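Fusolin (Unidentified entomopoxvirus, PDB 4YN2) builds the crystalline spindles that enhance the virulence of an entomopoxvirus and probably acts as a lytic polysaccharide monooxygenase on chitin. Local coordinates at residues G2-S5 with F6-A9; G73-Y76 with W77-C80; A96-W99 with S100-F103; P154-V158 with F159-V163. One frame throughout, in Å; residues are numbered along the deposited sequence.

Contact 1. Residues G2-S5 with F6-A9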
loop_
_atom_site.group_PDB
_atom_site.type_symbol
_atom_site.label_atom_id
_atom_site.label_comp_id
_atom_site.label_asym_id
_atom_site.label_seq_id
_atom_site.Cartn_x
_atom_site.Cartn_y
_atom_site.Cartn_z
ATOM N N GLY A 2 6.261 -14.925 -4.253
ATOM C CA GLY A 2 5.357 -14.671 -3.154
ATOM C C GLY A 2 4.919 -13.232 -3.103
ATOM O O GLY A 2 5.113 -12.474 -4.056
ATOM N N TYR A 3 4.302 -12.870 -2.002
ATOM C CA TYR A 3 3.780 -11.520 -1.807
ATOM C C TYR A 3 3.629 -11.216 -0.343
ATOM O O TYR A 3 3.552 -12.129 0.480
ATOM C CB TYR A 3 2.407 -11.365 -2.499
ATOM C CG TYR A 3 1.430 -12.464 -2.142
ATOM C CD1 TYR A 3 0.675 -12.402 -0.977
ATOM C CD2 TYR A 3 1.293 -13.586 -2.945
ATOM C CE1 TYR A 3 -0.176 -13.439 -0.612
ATOM C CE2 TYR A 3 0.453 -14.634 -2.586
ATOM C CZ TYR A 3 -0.278 -14.559 -1.413
ATOM O OH TYR A 3 -1.141 -15.565 -1.058
ATOM N N MET A 4 3.537 -9.935 -0.026
ATOM C CA MET A 4 3.274 -9.477 1.330
ATOM C C MET A 4 1.833 -9.813 1.705
ATOM O O MET A 4 0.919 -9.415 0.995
ATOM C CB MET A 4 3.525 -7.961 1.453
ATOM C CG MET A 4 4.966 -7.615 1.670
ATOM S SD MET A 4 5.632 -8.247 3.236
ATOM C CE MET A 4 4.597 -7.430 4.387
ATOM N N SER A 5 1.635 -10.580 2.780
ATOM C CA SER A 5 0.306 -10.989 3.237
ATOM C C SER A 5 -0.114 -10.159 4.415
ATOM O O SER A 5 -1.313 -9.913 4.558
ATOM C CB SER A 5 0.268 -12.478 3.579
ATOM O OG SER A 5 1.431 -12.889 4.276
ATOM N N PHE A 6 0.832 -9.704 5.264
ATOM C CA PHE A 6 0.455 -8.802 6.349
ATOM C C PHE A 6 1.520 -7.730 6.572
ATOM O O PHE A 6 2.621 -8.054 6.993
ATOM C CB PHE A 6 0.144 -9.497 7.690
ATOM C CG PHE A 6 -0.422 -8.450 8.619
ATOM C CD1 PHE A 6 -1.733 -8.016 8.477
ATOM C CD2 PHE A 6 0.412 -7.729 9.458
ATOM C CE1 PHE A 6 -2.215 -6.938 9.218
ATOM C CE2 PHE A 6 -0.071 -6.654 10.198
ATOM C CZ PHE A 6 -1.381 -6.262 10.066
ATOM N N PRO A 7 1.187 -6.440 6.431
ATOM C CA PRO A 7 -0.034 -5.884 5.834
ATOM C C PRO A 7 -0.099 -6.355 4.372
ATOM O O PRO A 7 0.938 -6.626 3.759
ATOM C CB PRO A 7 0.127 -4.364 6.042
ATOM C CG PRO A 7 1.305 -4.200 6.980
ATOM C CD PRO A 7 2.169 -5.374 6.684
ATOM N N ILE A 8 -1.301 -6.568 3.852
ATOM C CA ILE A 8 -1.472 -7.133 2.508
ATOM C C ILE A 8 -0.835 -6.269 1.412
ATOM O O ILE A 8 -0.948 -5.043 1.434
ATOM C CB ILE A 8 -2.974 -7.396 2.213
ATOM C CG1 ILE A 8 -3.156 -8.360 1.027
ATOM C CG2 ILE A 8 -3.757 -6.095 2.006
ATOM C CD1 ILE A 8 -4.597 -8.870 0.899
ATOM N N ALA A 9 -0.181 -6.930 0.437
ATOM C CA ALA A 9 0.381 -6.234 -0.717
ATOM C C ALA A 9 -0.738 -5.637 -1.533
ATOM O O ALA A 9 -1.796 -6.259 -1.672
ATOM C CB ALA A 9 1.187 -7.190 -1.583
#

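Contact 2. Residues G73-Y76 with W77-C80. With NAG (2-acetamido-2-deoxy-beta-D-glucopyranose), chain B; BMA (beta-D-mannopyranose), chain C.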
loop_
_atom_site.group_PDB
_atom_site.type_symbol
_atom_site.label_atom_id
_atom_site.label_comp_id
_atom_site.label_asym_id
_atom_site.label_seq_id
_atom_site.Cartn_x
_atom_site.Cartn_y
_atom_site.Cartn_z
ATOM N N GLY A 73 20.535 -9.744 -11.735
ATOM C CA GLY A 73 21.805 -10.346 -12.107
ATOM C C GLY A 73 22.743 -10.428 -10.921
ATOM O O GLY A 73 22.314 -10.246 -9.778
ATOM N N PRO A 74 24.044 -10.690 -11.159
ATOM C CA PRO A 74 24.974 -10.890 -10.031
ATOM C C PRO A 74 25.233 -9.673 -9.137
ATOM O O PRO A 74 25.625 -9.854 -7.987
ATOM C CB PRO A 74 26.289 -11.311 -10.716
ATOM C CG PRO A 74 25.941 -11.681 -12.078
ATOM C CD PRO A 74 24.703 -10.952 -12.455
ATOM N N ASP A 75 25.046 -8.456 -9.660
ATOM C CA ASP A 75 25.294 -7.213 -8.920
ATOM C C ASP A 75 23.976 -6.616 -8.355
ATOM O O ASP A 75 23.771 -5.408 -8.381
ATOM C CB ASP A 75 26.027 -6.196 -9.819
ATOM C CG ASP A 75 25.277 -5.811 -11.075
ATOM O OD1 ASP A 75 24.553 -6.680 -11.623
ATOM O OD2 ASP A 75 25.435 -4.652 -11.532
ATOM N N TYR A 76 23.135 -7.478 -7.766
ATOM C CA TYR A 76 21.871 -7.120 -7.094
ATOM C C TYR A 76 22.097 -6.179 -5.889
ATOM O O TYR A 76 21.162 -5.540 -5.426
ATOM C CB TYR A 76 21.127 -8.400 -6.624
ATOM C CG TYR A 76 21.935 -9.244 -5.670
ATOM C CD1 TYR A 76 22.047 -8.899 -4.332
ATOM C CD2 TYR A 76 22.680 -10.328 -6.126
ATOM C CE1 TYR A 76 22.892 -9.590 -3.476
ATOM C CE2 TYR A 76 23.507 -11.048 -5.270
ATOM C CZ TYR A 76 23.606 -10.681 -3.942
ATOM O OH TYR A 76 24.436 -11.390 -3.107
ATOM N N TRP A 77 23.314 -6.179 -5.340
ATOM C CA TRP A 77 23.733 -5.349 -4.200
ATOM C C TRP A 77 24.108 -3.919 -4.623
ATOM O O TRP A 77 24.294 -3.078 -3.752
ATOM C CB TRP A 77 24.945 -5.993 -3.464
ATOM C CG TRP A 77 26.039 -6.476 -4.365
ATOM C CD1 TRP A 77 26.224 -7.754 -4.799
ATOM C CD2 TRP A 77 26.993 -5.670 -5.076
ATOM N NE1 TRP A 77 27.201 -7.791 -5.764
ATOM C CE2 TRP A 77 27.727 -6.537 -5.914
ATOM C CE3 TRP A 77 27.358 -4.314 -5.024
ATOM C CZ2 TRP A 77 28.751 -6.081 -6.746
ATOM C CZ3 TRP A 77 28.380 -3.868 -5.841
ATOM C CH2 TRP A 77 29.069 -4.746 -6.684
ATOM N N ASP A 78 24.296 -3.665 -5.931
ATOM C CA ASP A 78 24.701 -2.359 -6.459
ATOM C C ASP A 78 23.471 -1.450 -6.507
ATOM O O ASP A 78 22.598 -1.644 -7.350
ATOM C CB ASP A 78 25.353 -2.552 -7.844
ATOM C CG ASP A 78 25.867 -1.298 -8.525
ATOM O OD1 ASP A 78 25.314 -0.220 -8.274
ATOM O OD2 ASP A 78 26.761 -1.415 -9.372
ATOM N N LYS A 79 23.405 -0.477 -5.584
ATOM C CA LYS A 79 22.269 0.441 -5.426
ATOM C C LYS A 79 21.939 1.205 -6.713
ATOM O O LYS A 79 20.763 1.299 -7.050
ATOM C CB LYS A 79 22.504 1.443 -4.278
ATOM N N CYS A 80 22.950 1.714 -7.441
ATOM C CA CYS A 80 22.701 2.436 -8.695
ATOM C C CYS A 80 22.172 1.494 -9.774
ATOM O O CYS A 80 21.332 1.910 -10.549
ATOM C CB CYS A 80 23.943 3.181 -9.176
ATOM S SG CYS A 80 24.452 4.537 -8.090
HETATM C C1 NAG B . 25.929 -5.943 0.619
HETATM C C2 NAG B . 26.533 -7.105 -0.167
HETATM C C3 NAG B . 28.018 -6.829 -0.395
HETATM C C4 NAG B . 28.218 -5.456 -1.030
HETATM C C5 NAG B . 27.547 -4.385 -0.176
HETATM C C6 NAG B . 27.617 -2.992 -0.758
HETATM C C7 NAG B . 25.615 -9.381 0.132
HETATM C C8 NAG B . 25.630 -10.610 0.994
HETATM N N2 NAG B . 26.357 -8.347 0.569
HETATM O O3 NAG B . 28.534 -7.846 -1.247
HETATM O O4 NAG B . 29.607 -5.165 -1.107
HETATM O O5 NAG B . 26.156 -4.702 -0.033
HETATM O O6 NAG B . 26.789 -2.852 -1.906
HETATM O O7 NAG B . 24.968 -9.330 -0.911
HETATM C C1 BMA C . 30.227 -5.157 -2.376
HETATM C C2 BMA C . 31.463 -4.262 -2.298
HETATM C C3 BMA C . 32.234 -4.306 -3.613
HETATM C C4 BMA C . 32.548 -5.743 -4.012
HETATM C C5 BMA C . 31.260 -6.560 -4.038
HETATM C C6 BMA C . 31.476 -8.026 -4.338
HETATM O O2 BMA C . 32.295 -4.686 -1.222
HETATM O O3 BMA C . 33.432 -3.544 -3.513
HETATM O O4 BMA C . 33.131 -5.760 -5.310
HETATM O O5 BMA C . 30.603 -6.481 -2.761
HETATM O O6 BMA C . 32.165 -8.689 -3.285
#

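Contact 3. Residues A96-W99 with S100-F103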
loop_
_atom_site.group_PDB
_atom_site.type_symbol
_atom_site.label_atom_id
_atom_site.label_comp_id
_atom_site.label_asym_id
_atom_site.label_seq_id
_atom_site.Cartn_x
_atom_site.Cartn_y
_atom_site.Cartn_z
ATOM N N ALA A 96 7.660 -3.589 -14.263
ATOM C CA ALA A 96 7.007 -4.242 -15.398
ATOM C C ALA A 96 5.897 -3.361 -15.970
ATOM O O ALA A 96 4.878 -3.148 -15.321
ATOM C CB ALA A 96 6.444 -5.581 -14.964
ATOM N N HIS A 97 6.100 -2.835 -17.171
ATOM C CA HIS A 97 5.126 -1.936 -17.786
ATOM C C HIS A 97 4.915 -2.196 -19.302
ATOM O O HIS A 97 4.437 -1.296 -19.985
ATOM C CB HIS A 97 5.571 -0.487 -17.553
ATOM C CG HIS A 97 6.812 -0.110 -18.296
ATOM N ND1 HIS A 97 8.067 -0.431 -17.815
ATOM C CD2 HIS A 97 6.950 0.539 -19.473
ATOM C CE1 HIS A 97 8.922 0.010 -18.723
ATOM N NE2 HIS A 97 8.291 0.607 -19.732
ATOM N N SER A 98 5.246 -3.393 -19.820
ATOM C CA SER A 98 5.093 -3.725 -21.251
ATOM C C SER A 98 4.487 -5.113 -21.360
ATOM O O SER A 98 5.137 -6.080 -20.977
ATOM C CB SER A 98 6.440 -3.653 -21.964
ATOM O OG SER A 98 6.981 -2.341 -21.914
ATOM N N TRP A 99 3.232 -5.207 -21.833
ATOM C CA TRP A 99 2.452 -6.454 -21.833
ATOM C C TRP A 99 3.090 -7.620 -22.621
ATOM O O TRP A 99 2.934 -8.762 -22.195
ATOM C CB TRP A 99 1.006 -6.214 -22.329
ATOM C CG TRP A 99 0.849 -6.127 -23.817
ATOM C CD1 TRP A 99 1.202 -5.088 -24.627
ATOM C CD2 TRP A 99 0.345 -7.153 -24.676
ATOM N NE1 TRP A 99 0.933 -5.398 -25.941
ATOM C CE2 TRP A 99 0.410 -6.664 -25.999
ATOM C CE3 TRP A 99 -0.168 -8.440 -24.455
ATOM C CZ2 TRP A 99 -0.027 -7.414 -27.095
ATOM C CZ3 TRP A 99 -0.597 -9.182 -25.544
ATOM C CH2 TRP A 99 -0.531 -8.666 -26.843
ATOM N N SER A 100 3.821 -7.350 -23.712
ATOM C CA SER A 100 4.420 -8.398 -24.553
ATOM C C SER A 100 5.905 -8.687 -24.207
ATOM O O SER A 100 6.594 -9.331 -24.996
ATOM C CB SER A 100 4.294 -8.002 -26.025
ATOM O OG SER A 100 4.742 -6.673 -26.246
ATOM N N ASN A 101 6.379 -8.259 -23.027
ATOM C CA ASN A 101 7.755 -8.458 -22.573
ATOM C C ASN A 101 7.783 -9.292 -21.289
ATOM O O ASN A 101 6.736 -9.439 -20.658
ATOM C CB ASN A 101 8.391 -7.096 -22.339
ATOM C CG ASN A 101 8.827 -6.404 -23.604
ATOM O OD1 ASN A 101 8.294 -5.354 -23.967
ATOM N ND2 ASN A 101 9.825 -6.953 -24.298
ATOM N N PRO A 102 8.952 -9.844 -20.872
ATOM C CA PRO A 102 8.978 -10.638 -19.628
ATOM C C PRO A 102 8.484 -9.826 -18.430
ATOM O O PRO A 102 8.806 -8.646 -18.317
ATOM C CB PRO A 102 10.456 -11.047 -19.466
ATOM C CG PRO A 102 11.217 -10.253 -20.447
ATOM C CD PRO A 102 10.281 -9.808 -21.521
ATOM N N PHE A 103 7.603 -10.435 -17.621
ATOM C CA PHE A 103 6.956 -9.861 -16.430
ATOM C C PHE A 103 5.733 -8.989 -16.788
ATOM O O PHE A 103 5.029 -8.542 -15.882
ATOM C CB PHE A 103 7.935 -9.103 -15.526
ATOM C CG PHE A 103 9.048 -9.986 -15.011
ATOM C CD1 PHE A 103 8.791 -10.983 -14.078
ATOM C CD2 PHE A 103 10.353 -9.810 -15.443
ATOM C CE1 PHE A 103 9.816 -11.804 -13.613
ATOM C CE2 PHE A 103 11.379 -10.619 -14.963
ATOM C CZ PHE A 103 11.109 -11.602 -14.039
#

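Contact 4. Residues P154-V158 with F159-V163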
loop_
_atom_site.group_PDB
_atom_site.type_symbol
_atom_site.label_atom_id
_atom_site.label_comp_id
_atom_site.label_asym_id
_atom_site.label_seq_id
_atom_site.Cartn_x
_atom_site.Cartn_y
_atom_site.Cartn_z
ATOM N N PRO A 154 7.863 11.361 4.873
ATOM C CA PRO A 154 6.704 11.900 5.611
ATOM C C PRO A 154 5.642 12.715 4.868
ATOM O O PRO A 154 4.482 12.669 5.292
ATOM C CB PRO A 154 7.364 12.799 6.647
ATOM C CG PRO A 154 8.644 12.159 6.919
ATOM C CD PRO A 154 9.115 11.616 5.615
ATOM N N SER A 155 5.998 13.453 3.821
ATOM C CA SER A 155 5.011 14.272 3.102
ATOM C C SER A 155 4.485 13.585 1.826
ATOM O O SER A 155 3.788 14.219 1.041
ATOM C CB SER A 155 5.615 15.631 2.750
ATOM O OG SER A 155 6.781 15.475 1.966
ATOM N N PHE A 156 4.761 12.279 1.646
ATOM C CA PHE A 156 4.248 11.546 0.496
ATOM C C PHE A 156 2.715 11.624 0.473
ATOM O O PHE A 156 2.060 11.475 1.501
ATOM C CB PHE A 156 4.728 10.093 0.558
ATOM C CG PHE A 156 4.066 9.157 -0.415
ATOM C CD1 PHE A 156 4.527 9.045 -1.716
ATOM C CD2 PHE A 156 2.966 8.407 -0.040
ATOM C CE1 PHE A 156 3.904 8.188 -2.617
ATOM C CE2 PHE A 156 2.364 7.534 -0.939
ATOM C CZ PHE A 156 2.820 7.452 -2.225
ATOM N N ASN A 157 2.159 11.849 -0.703
ATOM C CA ASN A 157 0.722 11.965 -0.894
ATOM C C ASN A 157 0.287 10.858 -1.856
ATOM O O ASN A 157 0.539 10.943 -3.048
ATOM C CB ASN A 157 0.405 13.374 -1.424
ATOM C CG ASN A 157 -1.059 13.638 -1.583
ATOM O OD1 ASN A 157 -1.866 12.722 -1.691
ATOM N ND2 ASN A 157 -1.433 14.891 -1.653
ATOM N N VAL A 158 -0.349 9.815 -1.320
ATOM C CA VAL A 158 -0.779 8.633 -2.081
ATOM C C VAL A 158 -1.748 8.974 -3.230
ATOM O O VAL A 158 -1.765 8.262 -4.225
ATOM C CB VAL A 158 -1.419 7.583 -1.130
ATOM C CG1 VAL A 158 -2.804 8.011 -0.679
ATOM C CG2 VAL A 158 -1.468 6.201 -1.778
ATOM N N PHE A 159 -2.553 10.031 -3.086
ATOM C CA PHE A 159 -3.534 10.414 -4.092
ATOM C C PHE A 159 -2.893 10.893 -5.395
ATOM O O PHE A 159 -3.494 10.711 -6.456
ATOM C CB PHE A 159 -4.470 11.513 -3.560
ATOM C CG PHE A 159 -5.313 11.085 -2.387
ATOM C CD1 PHE A 159 -6.474 10.349 -2.577
ATOM C CD2 PHE A 159 -4.950 11.417 -1.093
ATOM C CE1 PHE A 159 -7.238 9.927 -1.484
ATOM C CE2 PHE A 159 -5.711 10.992 -0.006
ATOM C CZ PHE A 159 -6.842 10.238 -0.210
ATOM N N ILE A 160 -1.681 11.468 -5.336
ATOM C CA ILE A 160 -1.056 12.040 -6.540
ATOM C C ILE A 160 0.416 11.689 -6.767
ATOM O O ILE A 160 0.880 11.926 -7.873
ATOM C CB ILE A 160 -1.208 13.586 -6.504
ATOM C CG1 ILE A 160 -0.495 14.208 -5.276
ATOM C CG2 ILE A 160 -2.686 13.978 -6.546
ATOM C CD1 ILE A 160 -0.665 15.695 -5.144
ATOM N N ASP A 161 1.161 11.200 -5.758
ATOM C CA ASP A 161 2.581 10.900 -5.926
ATOM C C ASP A 161 2.828 9.471 -6.324
ATOM O O ASP A 161 2.232 8.556 -5.763
ATOM C CB ASP A 161 3.364 11.132 -4.620
ATOM C CG ASP A 161 3.497 12.568 -4.154
ATOM O OD1 ASP A 161 3.518 13.472 -5.012
ATOM O OD2 ASP A 161 3.617 12.782 -2.927
ATOM N N ARG A 162 3.805 9.272 -7.200
ATOM C CA ARG A 162 4.298 7.938 -7.498
ATOM C C ARG A 162 5.276 7.579 -6.419
ATOM O O ARG A 162 5.951 8.469 -5.888
ATOM C CB ARG A 162 4.996 7.897 -8.858
ATOM C CG ARG A 162 4.031 8.049 -10.006
ATOM C CD ARG A 162 3.506 6.720 -10.458
ATOM N NE ARG A 162 2.443 6.887 -11.453
ATOM C CZ ARG A 162 2.159 6.028 -12.428
ATOM N NH1 ARG A 162 2.865 4.907 -12.570
ATOM N NH2 ARG A 162 1.177 6.287 -13.280
ATOM N N VAL A 163 5.387 6.288 -6.123
ATOM C CA VAL A 163 6.401 5.764 -5.222
ATOM C C VAL A 163 7.645 5.634 -6.074
ATOM O O VAL A 163 7.628 4.910 -7.067
ATOM C CB VAL A 163 5.983 4.423 -4.579
ATOM C CG1 VAL A 163 7.145 3.799 -3.808
ATOM C CG2 VAL A 163 4.769 4.601 -3.669
HETATM O O HOH W 1 0.379 6.818 -4.918
#

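Contact 1. Residues G2-S5 with F6-A9
Met4 and Ala9 meet where the edge strand 2-6 of a four-stranded antiparallel sheet ends in a classic beta bulge, illustrating how a chain can be led abruptly from a strand into a helix. Ser5 and Phe6 form the bulge, both facing Glu135 of strand 129-138, and the chain then folds back through a cis peptide bond before Pro7. The inner side is tight. Ala9 N donates to Met4 O over 2.8 Å, and beside this bond the CB atoms of Met4 and Ala9 close to 3.9 Å. The thioether chain of Met4 is bent at both chi2 and chi3, which carries CE of Met4 to 3.3 Å from Phe6 O and also against the ring of Pro7. Val226 of strand 220-231 touches Met4 and Pro7 alike, so the turn is wedged against a second sheet, while Ser5 OG is held by Glu135 OE1. The outer side is looser. The exposed Phe6 ring extends from the turn with CG opposite the backbone N (chi1 -172°), and over one of its faces lies Pro7 CG, 4.3 Å above the ring plane and toward the rim. Ala9 stands at the N-cap of helix 10-15. Just before it the chain passes the bulge closely once more, in a CA-H...O contact that sets Ile8 CA 3.5 Å from Ser5 O.

Contact 2. Residues G73-Y76 with W77-C80
The aromatic part of a glycan pocket is built here on a type I beta turn, Asp75 to Asp78, that leads into helix 79-86. It exemplifies how aromatic rings receive sugars. Trp77 carries them on one indole face, where C5 of the mannose (BMA) approaches Trp77 CZ2 to 3.7 Å and O3 of the N-acetylglucosamine (NAG) lies toward the rim. The other indole face is backed by a CH-pi contact from Asp75 CA, 4.1 Å from the centroid of the five-membered ring of Trp77. Trp77 CG lies between its backbone N and carbonyl carbon (chi1 46°), which holds the indole beside Asp75 and Tyr76. Tyr76 completes the pair in a T-shaped (edge-to-face) stack: the edge of Trp77, led by CD1, points at the Tyr76 ring face, with the planes at 76°. Tyr76 OH then donates to the acetamido O7 of NAG over 3.1 Å, with O7 near the plane of the phenol ring. The pocket also holds Asn173, probably the residue that bears the glycan. The turn itself is closed by Asp78 N, which donates to Asp75 O over 3.1 Å. The carboxylates of Asp75 and Asp78 lie side by side, a like-charged closeness that may raise the proton affinity of one or both. Asp78 is the helix N-cap, its OD1 accepting from His81 N, while its OD2 sits 4.1 Å from Asp75 OD2.

Contact 3. Residues A96-W99 with S100-F103
Asn101 N donates to Ser98 O over 3.2 Å, closing a type I beta turn at the tip of a surface loop between helix 79-86 and strand 118-121. Next to this bond the side chains of the first and last turn residues lean together, Asn101 OD1 lying 3.2 Å from Ser98 CB. At the crest of the turn Ser100 covers Trp99: its CB sits 4.2 Å from the centroid of the five-membered ring of Trp99 and only 11° off the ring normal, a CH-pi contact over the face. Trp99 CG is placed between its backbone N and carbonyl carbon (chi1 80°), which folds the indole over the next residue's backbone N. The ring reaches on to helices 31-48 and 51-63, and NE1 makes a weak hydrogen bond to Glu47. At the base of the loop, Ala96 CB meets Phe103 CB at 3.9 Å, and the Phe103 ring rests on Ala69 and Leu71 of strand 69-71. Within 96-103 one backbone bond closes the turn; further backbone bonds, of Ser98 with Gly104 and Ala96 with Lys106, continue the pairing, so the loop probably owes its placement both to these and to the packing of Trp99 and Phe103.

Contact 4. Residues P154-V158 with F159-V163
Asn157 and Asp161 grip each other through backbone and side chain, an example of a loop that shapes itself without a helix or strand. Asn157 O accepts twice: from Asp161 N over 2.8 Å, nearly along the C=O axis at 178°, and from Ile160 N over 3.2 Å. In return Asp161 OD2 takes Asn157 N at 2.8 Å, met on the anti side of the carboxylate and 33° out of its plane. Asn157 CG lies opposite its backbone N (chi1 -177°), placing OD1 to close an Asx turn by accepting from Phe159 N over 3.1 Å. The same oxygen lies at the edge of the Phe159 ring. A water donates to Val158 O and to Asp161 O, each at 2.7 Å, and so bridges two carbonyls across the turn. Arg162 points away, to a salt bridge with Asp110. Farther out, the flank of Ile160 lies along the Asn157 amide, and Val158 CG1 sits over one face of the Phe159 ring in a CH-pi contact. On the buried side Phe156 and Asp161 run alongside in opposite directions, bringing Phe156 CE1 to 3.6 Å from Asp161 CB, while Val163 CG2 meets Phe156 CZ at 3.7 Å. The loop joins strands 145-152 and 168-174, and its Phe156 and Val163 both rest on Val207 of the neighbouring strand 206-214.

From the N terminus, whose His1 binds zinc together with His142, the chain meets the four contacts in series; none nests in or crosses another. Contact 1 turns strand 2-6 toward helix 10-15 and joins it to strands 129-138 and 220-231. Contact 2 closes the turn between strand 69-71 and helix 79-86 at the glycan pocket. Contact 3 pinches the loop after that helix and leans on helices 31-48 and 51-63 as well as strand 69-71. Contact 4 shapes the link from strand 145-152 to strand 168-174. Contacts 3 and 4 approach most closely, about 8 Å between nearest atoms, whereas contacts 1 and 2 stay about 16 Å apart.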